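Local atomic coordinates of thiamine pyrophosphokinase (Candida albicans, PDB entry 2G9Z), a protein that catalyses the transfer of a pyrophosphate group from ATP to thiamine, producing the cofactor thiamine pyrophosphate. Residues 115-127 / 137-149. Residues are numbered along the deposited sequence; the frame is centred on the assembly and turned at random.
Sequences RSDYIPDYIVGDF and YYESHGSKIIRQS. With MG (magnesium ion), chain D; MG (magnesium ion), chain C; VNP (3-[(4-amino-2-methylpyrimidin-5-yl)methyl]-5-(2-{[hydroxy(phosphonoamino)phosphoryl]oxy}ethyl)-4-methyl-1,3-thiazol-3-I um), chain H.
Lys144 N donates to Asp121 O, and from there the backbones of 122-125 and 144-147 are laced in parallel: Ile123 N to Lys144 O, Ile146 N to Ile123 O (2.9 Å, 174° at the hydrogen), Gly125 N to Ile146 O and Gln148 N to Gly125 O. Gly125 suits its backbone angles, at which a CB would jam against the preceding carbonyl O. Just ahead of this ladder the hydroxyl of Ser143, a residue small enough to sit close, gives a further bond: its OG meets a lone pair of Pro120 O at 2.9 Å.

On the sheet face bearing Tyr122, Val124, Lys144 and Ile146, the extended Lys144 chain runs alongside the phenol, with CD 3.3 Å from Tyr122 CE1, while its ammonium continues to Glu174; Ile146 CD1 also packs against Tyr122. On the face of Ile123 and Ile145, Ile123 CG1 lies anti to the carbonyl carbon (chi1 -67°), and the straight chain beyond carries CD1 to Tyr138 CB at 3.5 Å.

Helix 132-139 links the strands as a beta-alpha-beta crossover at the edge of the large mixed sheet, where 144-147 is the outermost strand within the chain. The Tyr138 ring has Tyr137 CD2 over the centre of one face and Pro120 CG toward the rim of the opposite face. Tyr138 OH donates to a water at 2.6 Å, which in turn donates to Arg115 O and Tyr118 O.

Past the strands, Phe127 CE2 packs 3.4 Å from Ile145 CG2 and against the aliphatic part of Arg147, whose guanidinium stands 82° from the ring. Asp126's two carboxylate oxygens let one residue bridge two magnesium ions, OD1 binding one and OD2 the other (2.2 Å); both ions also coordinate O1B of the bound thiamine pyrophosphate analogue, and Asp91, Asp128 and Asp155 share the OD1-bound metal.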
loop_
_atom_site.group_PDB
_atom_site.type_symbol
_atom_site.label_atom_id
_atom_site.label_comp_id
_atom_site.label_asym_id
_atom_site.label_seq_id
_atom_site.Cartn_x
_atom_site.Cartn_y
_atom_site.Cartn_z
ATOM N N ARG A 115 17.245 -3.744 26.494
ATOM C CA ARG A 115 15.825 -3.821 26.172
ATOM C C ARG A 115 15.003 -3.173 27.284
ATOM O O ARG A 115 13.979 -2.542 27.028
ATOM C CB ARG A 115 15.399 -5.283 25.995
ATOM C CG ARG A 115 13.895 -5.483 25.917
ATOM C CD ARG A 115 13.531 -6.951 25.807
ATOM N NE ARG A 115 13.907 -7.513 24.515
ATOM C CZ ARG A 115 14.776 -8.505 24.348
ATOM N NH1 ARG A 115 15.373 -9.059 25.393
ATOM N NH2 ARG A 115 15.048 -8.942 23.130
ATOM N N SER A 116 15.472 -3.318 28.519
ATOM C CA SER A 116 14.776 -2.766 29.676
ATOM C C SER A 116 14.740 -1.237 29.748
ATOM O O SER A 116 13.977 -0.676 30.529
ATOM C CB SER A 116 15.384 -3.329 30.966
ATOM O OG SER A 116 16.778 -3.085 31.024
ATOM N N ASP A 117 15.551 -0.560 28.942
ATOM C CA ASP A 117 15.556 0.905 28.962
ATOM C C ASP A 117 14.498 1.510 28.043
ATOM O O ASP A 117 14.321 2.726 27.998
ATOM C CB ASP A 117 16.927 1.451 28.552
ATOM C CG ASP A 117 17.998 1.158 29.575
ATOM O OD1 ASP A 117 17.726 1.339 30.780
ATOM O OD2 ASP A 117 19.111 0.758 29.174
ATOM N N TYR A 118 13.786 0.658 27.317
ATOM C CA TYR A 118 12.774 1.137 26.391
ATOM C C TYR A 118 11.452 0.423 26.604
ATOM O O TYR A 118 11.078 -0.471 25.842
ATOM C CB TYR A 118 13.289 0.950 24.966
ATOM C CG TYR A 118 14.607 1.660 24.755
ATOM C CD1 TYR A 118 14.645 3.007 24.397
ATOM C CD2 TYR A 118 15.819 1.005 24.984
ATOM C CE1 TYR A 118 15.858 3.687 24.275
ATOM C CE2 TYR A 118 17.037 1.675 24.866
ATOM C CZ TYR A 118 17.048 3.015 24.512
ATOM O OH TYR A 118 18.245 3.682 24.398
ATOM N N ILE A 119 10.753 0.828 27.659
ATOM C CA ILE A 119 9.466 0.245 27.995
ATOM C C ILE A 119 8.381 1.149 27.435
ATOM O O ILE A 119 8.369 2.351 27.692
ATOM C CB ILE A 119 9.278 0.135 29.525
ATOM C CG1 ILE A 119 10.493 -0.553 30.160
ATOM C CG2 ILE A 119 8.009 -0.635 29.833
ATOM C CD1 ILE A 119 10.780 -1.945 29.626
ATOM N N PRO A 120 7.456 0.582 26.653
ATOM C CA PRO A 120 6.388 1.402 26.080
ATOM C C PRO A 120 5.405 1.882 27.145
ATOM O O PRO A 120 5.125 1.175 28.116
ATOM C CB PRO A 120 5.747 0.457 25.070
ATOM C CG PRO A 120 5.870 -0.870 25.750
ATOM C CD PRO A 120 7.284 -0.838 26.297
ATOM N N ASP A 121 4.891 3.091 26.960
ATOM C CA ASP A 121 3.931 3.660 27.894
ATOM C C ASP A 121 2.631 2.866 27.888
ATOM O O ASP A 121 2.064 2.583 28.944
ATOM C CB ASP A 121 3.657 5.115 27.528
ATOM C CG ASP A 121 4.857 6.004 27.765
ATOM O OD1 ASP A 121 5.002 6.506 28.898
ATOM O OD2 ASP A 121 5.665 6.183 26.827
ATOM N N TYR A 122 2.164 2.503 26.696
ATOM C CA TYR A 122 0.923 1.749 26.551
ATOM C C TYR A 122 1.065 0.617 25.538
ATOM O O TYR A 122 1.810 0.729 24.565
ATOM C CB TYR A 122 -0.210 2.659 26.056
ATOM C CG TYR A 122 -0.577 3.829 26.940
ATOM C CD1 TYR A 122 -1.583 3.717 27.905
ATOM C CD2 TYR A 122 0.044 5.065 26.779
ATOM C CE1 TYR A 122 -1.964 4.812 28.680
ATOM C CE2 TYR A 122 -0.323 6.167 27.551
ATOM C CZ TYR A 122 -1.329 6.031 28.497
ATOM O OH TYR A 122 -1.696 7.121 29.246
ATOM N N ILE A 123 0.340 -0.468 25.779
ATOM C CA ILE A 123 0.297 -1.607 24.868
ATOM C C ILE A 123 -1.199 -1.859 24.743
ATOM O O ILE A 123 -1.847 -2.203 25.731
ATOM C CB ILE A 123 0.970 -2.858 25.455
ATOM C CG1 ILE A 123 2.476 -2.625 25.599
ATOM C CG2 ILE A 123 0.698 -4.054 24.551
ATOM C CD1 ILE A 123 3.223 -3.807 26.194
ATOM N N VAL A 124 -1.755 -1.663 23.549
ATOM C CA VAL A 124 -3.190 -1.842 23.365
ATOM C C VAL A 124 -3.618 -2.682 22.162
ATOM O O VAL A 124 -2.847 -2.883 21.225
ATOM C CB VAL A 124 -3.915 -0.455 23.314
ATOM C CG1 VAL A 124 -2.918 0.673 23.573
ATOM C CG2 VAL A 124 -4.632 -0.258 21.995
ATOM N N GLY A 125 -4.855 -3.168 22.211
ATOM C CA GLY A 125 -5.392 -3.973 21.125
ATOM C C GLY A 125 -6.154 -5.175 21.643
ATOM O O GLY A 125 -6.407 -5.279 22.847
ATOM N N ASP A 126 -6.536 -6.085 20.751
ATOM C CA ASP A 126 -7.262 -7.275 21.182
ATOM C C ASP A 126 -6.317 -8.380 21.646
ATOM O O ASP A 126 -6.753 -9.418 22.136
ATOM C CB ASP A 126 -8.170 -7.790 20.065
ATOM C CG ASP A 126 -7.440 -7.958 18.758
ATOM O OD1 ASP A 126 -6.208 -7.775 18.741
ATOM O OD2 ASP A 126 -8.105 -8.271 17.757
ATOM N N PHE A 127 -5.020 -8.133 21.488
ATOM C CA PHE A 127 -3.969 -9.055 21.903
ATOM C C PHE A 127 -3.976 -10.459 21.314
ATOM O O PHE A 127 -3.738 -11.436 22.029
ATOM C CB PHE A 127 -3.944 -9.154 23.434
ATOM C CG PHE A 127 -3.682 -7.846 24.119
ATOM C CD1 PHE A 127 -2.874 -6.882 23.526
ATOM C CD2 PHE A 127 -4.228 -7.581 25.368
ATOM C CE1 PHE A 127 -2.612 -5.671 24.170
ATOM C CE2 PHE A 127 -3.971 -6.377 26.017
ATOM C CZ PHE A 127 -3.161 -5.420 25.415
ATOM N N TYR A 137 6.525 -9.724 29.886
ATOM C CA TYR A 137 7.747 -8.943 30.037
ATOM C C TYR A 137 7.461 -7.463 30.267
ATOM O O TYR A 137 7.904 -6.887 31.261
ATOM C CB TYR A 137 8.644 -9.079 28.806
ATOM C CG TYR A 137 9.891 -8.234 28.913
ATOM C CD1 TYR A 137 10.999 -8.681 29.633
ATOM C CD2 TYR A 137 9.940 -6.959 28.355
ATOM C CE1 TYR A 137 12.125 -7.876 29.796
ATOM C CE2 TYR A 137 11.058 -6.145 28.512
ATOM C CZ TYR A 137 12.146 -6.609 29.235
ATOM O OH TYR A 137 13.245 -5.798 29.409
ATOM N N TYR A 138 6.731 -6.843 29.344
ATOM C CA TYR A 138 6.415 -5.425 29.474
ATOM C C TYR A 138 5.424 -5.140 30.595
ATOM O O TYR A 138 5.470 -4.071 31.199
ATOM C CB TYR A 138 5.913 -4.863 28.137
ATOM C CG TYR A 138 7.025 -4.754 27.120
ATOM C CD1 TYR A 138 8.127 -3.930 27.354
ATOM C CD2 TYR A 138 7.008 -5.512 25.950
ATOM C CE1 TYR A 138 9.187 -3.868 26.454
ATOM C CE2 TYR A 138 8.063 -5.456 25.040
ATOM C CZ TYR A 138 9.149 -4.635 25.300
ATOM O OH TYR A 138 10.207 -4.599 24.419
ATOM N N GLU A 139 4.531 -6.084 30.873
ATOM C CA GLU A 139 3.585 -5.896 31.968
ATOM C C GLU A 139 4.422 -5.791 33.249
ATOM O O GLU A 139 4.144 -4.975 34.118
ATOM C CB GLU A 139 2.617 -7.087 32.085
ATOM C CG GLU A 139 1.728 -7.312 30.865
ATOM C CD GLU A 139 0.729 -8.447 31.049
ATOM O OE1 GLU A 139 1.134 -9.554 31.474
ATOM O OE2 GLU A 139 -0.468 -8.236 30.757
ATOM N N SER A 140 5.465 -6.611 33.344
ATOM C CA SER A 140 6.321 -6.604 34.527
ATOM C C SER A 140 7.253 -5.397 34.570
ATOM O O SER A 140 7.995 -5.212 35.538
ATOM C CB SER A 140 7.144 -7.895 34.603
ATOM O OG SER A 140 8.112 -7.964 33.568
ATOM N N HIS A 141 7.221 -4.573 33.525
ATOM C CA HIS A 141 8.067 -3.389 33.498
ATOM C C HIS A 141 7.311 -2.072 33.543
ATOM O O HIS A 141 7.893 -1.008 33.335
ATOM C CB HIS A 141 9.010 -3.418 32.294
ATOM C CG HIS A 141 10.251 -4.224 32.523
ATOM N ND1 HIS A 141 10.281 -5.598 32.408
ATOM C CD2 HIS A 141 11.500 -3.849 32.885
ATOM C CE1 HIS A 141 11.498 -6.033 32.685
ATOM N NE2 HIS A 141 12.256 -4.992 32.978
ATOM N N GLY A 142 6.012 -2.138 33.815
ATOM C CA GLY A 142 5.236 -0.915 33.934
ATOM C C GLY A 142 4.390 -0.457 32.764
ATOM O O GLY A 142 3.672 0.535 32.886
ATOM N N SER A 143 4.468 -1.150 31.632
ATOM C CA SER A 143 3.669 -0.767 30.473
ATOM C C SER A 143 2.193 -0.809 30.847
ATOM O O SER A 143 1.743 -1.754 31.489
ATOM C CB SER A 143 3.923 -1.727 29.306
ATOM O OG SER A 143 5.253 -1.617 28.825
ATOM N N LYS A 144 1.446 0.220 30.455
ATOM C CA LYS A 144 0.017 0.276 30.731
ATOM C C LYS A 144 -0.695 -0.575 29.689
ATOM O O LYS A 144 -0.669 -0.259 28.495
ATOM C CB LYS A 144 -0.490 1.717 30.656
ATOM C CG LYS A 144 0.201 2.661 31.631
ATOM C CD LYS A 144 -0.340 4.074 31.510
ATOM C CE LYS A 144 0.354 5.010 32.485
ATOM N NZ LYS A 144 -0.205 6.386 32.412
ATOM N N ILE A 145 -1.333 -1.646 30.148
ATOM C CA ILE A 145 -2.039 -2.571 29.276
ATOM C C ILE A 145 -3.510 -2.235 29.080
ATOM O O ILE A 145 -4.270 -2.141 30.042
ATOM C CB ILE A 145 -1.968 -4.004 29.829
ATOM C CG1 ILE A 145 -0.512 -4.389 30.102
ATOM C CG2 ILE A 145 -2.637 -4.972 28.856
ATOM C CD1 ILE A 145 0.403 -4.253 28.904
ATOM N N ILE A 146 -3.916 -2.071 27.826
ATOM C CA ILE A 146 -5.308 -1.773 27.528
ATOM C C ILE A 146 -5.843 -2.778 26.519
ATOM O O ILE A 146 -5.683 -2.603 25.314
ATOM C CB ILE A 146 -5.475 -0.349 26.959
ATOM C CG1 ILE A 146 -4.879 0.674 27.928
ATOM C CG2 ILE A 146 -6.948 -0.053 26.731
ATOM C CD1 ILE A 146 -4.979 2.111 27.438
ATOM N N ARG A 147 -6.468 -3.839 27.016
ATOM C CA ARG A 147 -7.030 -4.859 26.145
ATOM C C ARG A 147 -8.410 -4.446 25.651
ATOM O O ARG A 147 -9.258 -4.005 26.429
ATOM C CB ARG A 147 -7.119 -6.202 26.878
ATOM C CG ARG A 147 -7.594 -7.349 25.991
ATOM C CD ARG A 147 -7.154 -8.704 26.541
ATOM N NE ARG A 147 -7.438 -9.788 25.601
ATOM C CZ ARG A 147 -6.816 -10.965 25.601
ATOM N NH1 ARG A 147 -5.866 -11.219 26.493
ATOM N NH2 ARG A 147 -7.138 -11.885 24.702
ATOM N N GLN A 148 -8.626 -4.576 24.348
ATOM C CA GLN A 148 -9.902 -4.225 23.735
ATOM C C GLN A 148 -10.269 -5.329 22.754
ATOM O O GLN A 148 -9.626 -5.483 21.713
ATOM C CB GLN A 148 -9.778 -2.890 23.002
ATOM C CG GLN A 148 -9.420 -1.718 23.896
ATOM C CD GLN A 148 -10.593 -1.252 24.748
ATOM O OE1 GLN A 148 -10.882 -1.819 25.808
ATOM N NE2 GLN A 148 -11.284 -0.226 24.277
ATOM N N SER A 149 -11.302 -6.094 23.086
ATOM C CA SER A 149 -11.725 -7.206 22.250
ATOM C C SER A 149 -12.672 -6.850 21.108
ATOM O O SER A 149 -13.044 -7.723 20.331
ATOM C CB SER A 149 -12.378 -8.283 23.115
ATOM O OG SER A 149 -13.615 -7.824 23.634
HETATM MG MG MG D . -7.250 -9.066 15.853
HETATM MG MG MG C . -4.443 -7.721 17.342
HETATM O O2G VNP H . -7.141 -9.320 13.790
HETATM P PG VNP H . -6.011 -8.678 12.843
HETATM O O3G VNP H . -6.243 -9.037 11.426
HETATM O O1G VNP H . -4.605 -9.247 13.382
HETATM N N3B VNP H . -6.004 -7.070 13.075
HETATM P PB VNP H . -6.442 -6.618 14.571
HETATM O O2B VNP H . -6.245 -5.159 14.704
HETATM O O1B VNP H . -5.741 -7.493 15.537
HETATM O O1 VNP H . -8.017 -6.954 14.641
HETATM C C7 VNP H . -9.005 -6.366 13.786
HETATM C C12 VNP H . -10.312 -6.365 14.582
HETATM C C11 VNP H . -11.566 -5.875 13.850
HETATM C C10 VNP H . -12.245 -6.876 12.913
HETATM C CM4 VNP H . -12.215 -8.388 13.152
HETATM S S1 VNP H . -11.402 -4.442 12.733
HETATM C C9 VNP H . -12.673 -5.012 11.675
HETATM N N5 VNP H . -12.849 -6.322 11.857
HETATM C C7A VNP H . -13.590 -7.159 10.899
HETATM C C5A VNP H . -14.664 -6.395 10.119
HETATM C C6A VNP H . -14.481 -6.305 8.746
HETATM N N1A VNP H . -15.406 -5.767 7.971
HETATM C C2A VNP H . -16.545 -5.289 8.488
HETATM C CM2 VNP H . -17.611 -4.702 7.560
HETATM N N3A VNP H . -16.761 -5.343 9.811
HETATM C C4A VNP H . -15.851 -5.881 10.635
HETATM N N4A VNP H . -16.096 -5.904 11.941
HETATM O O HOH W 1 12.086 -2.939 25.050
HETATM O O HOH W 2 2.552 6.960 30.584
HETATM O O HOH W 3 -9.158 -9.340 23.137
HETATM O O HOH W 4 -2.934 -8.051 15.552
#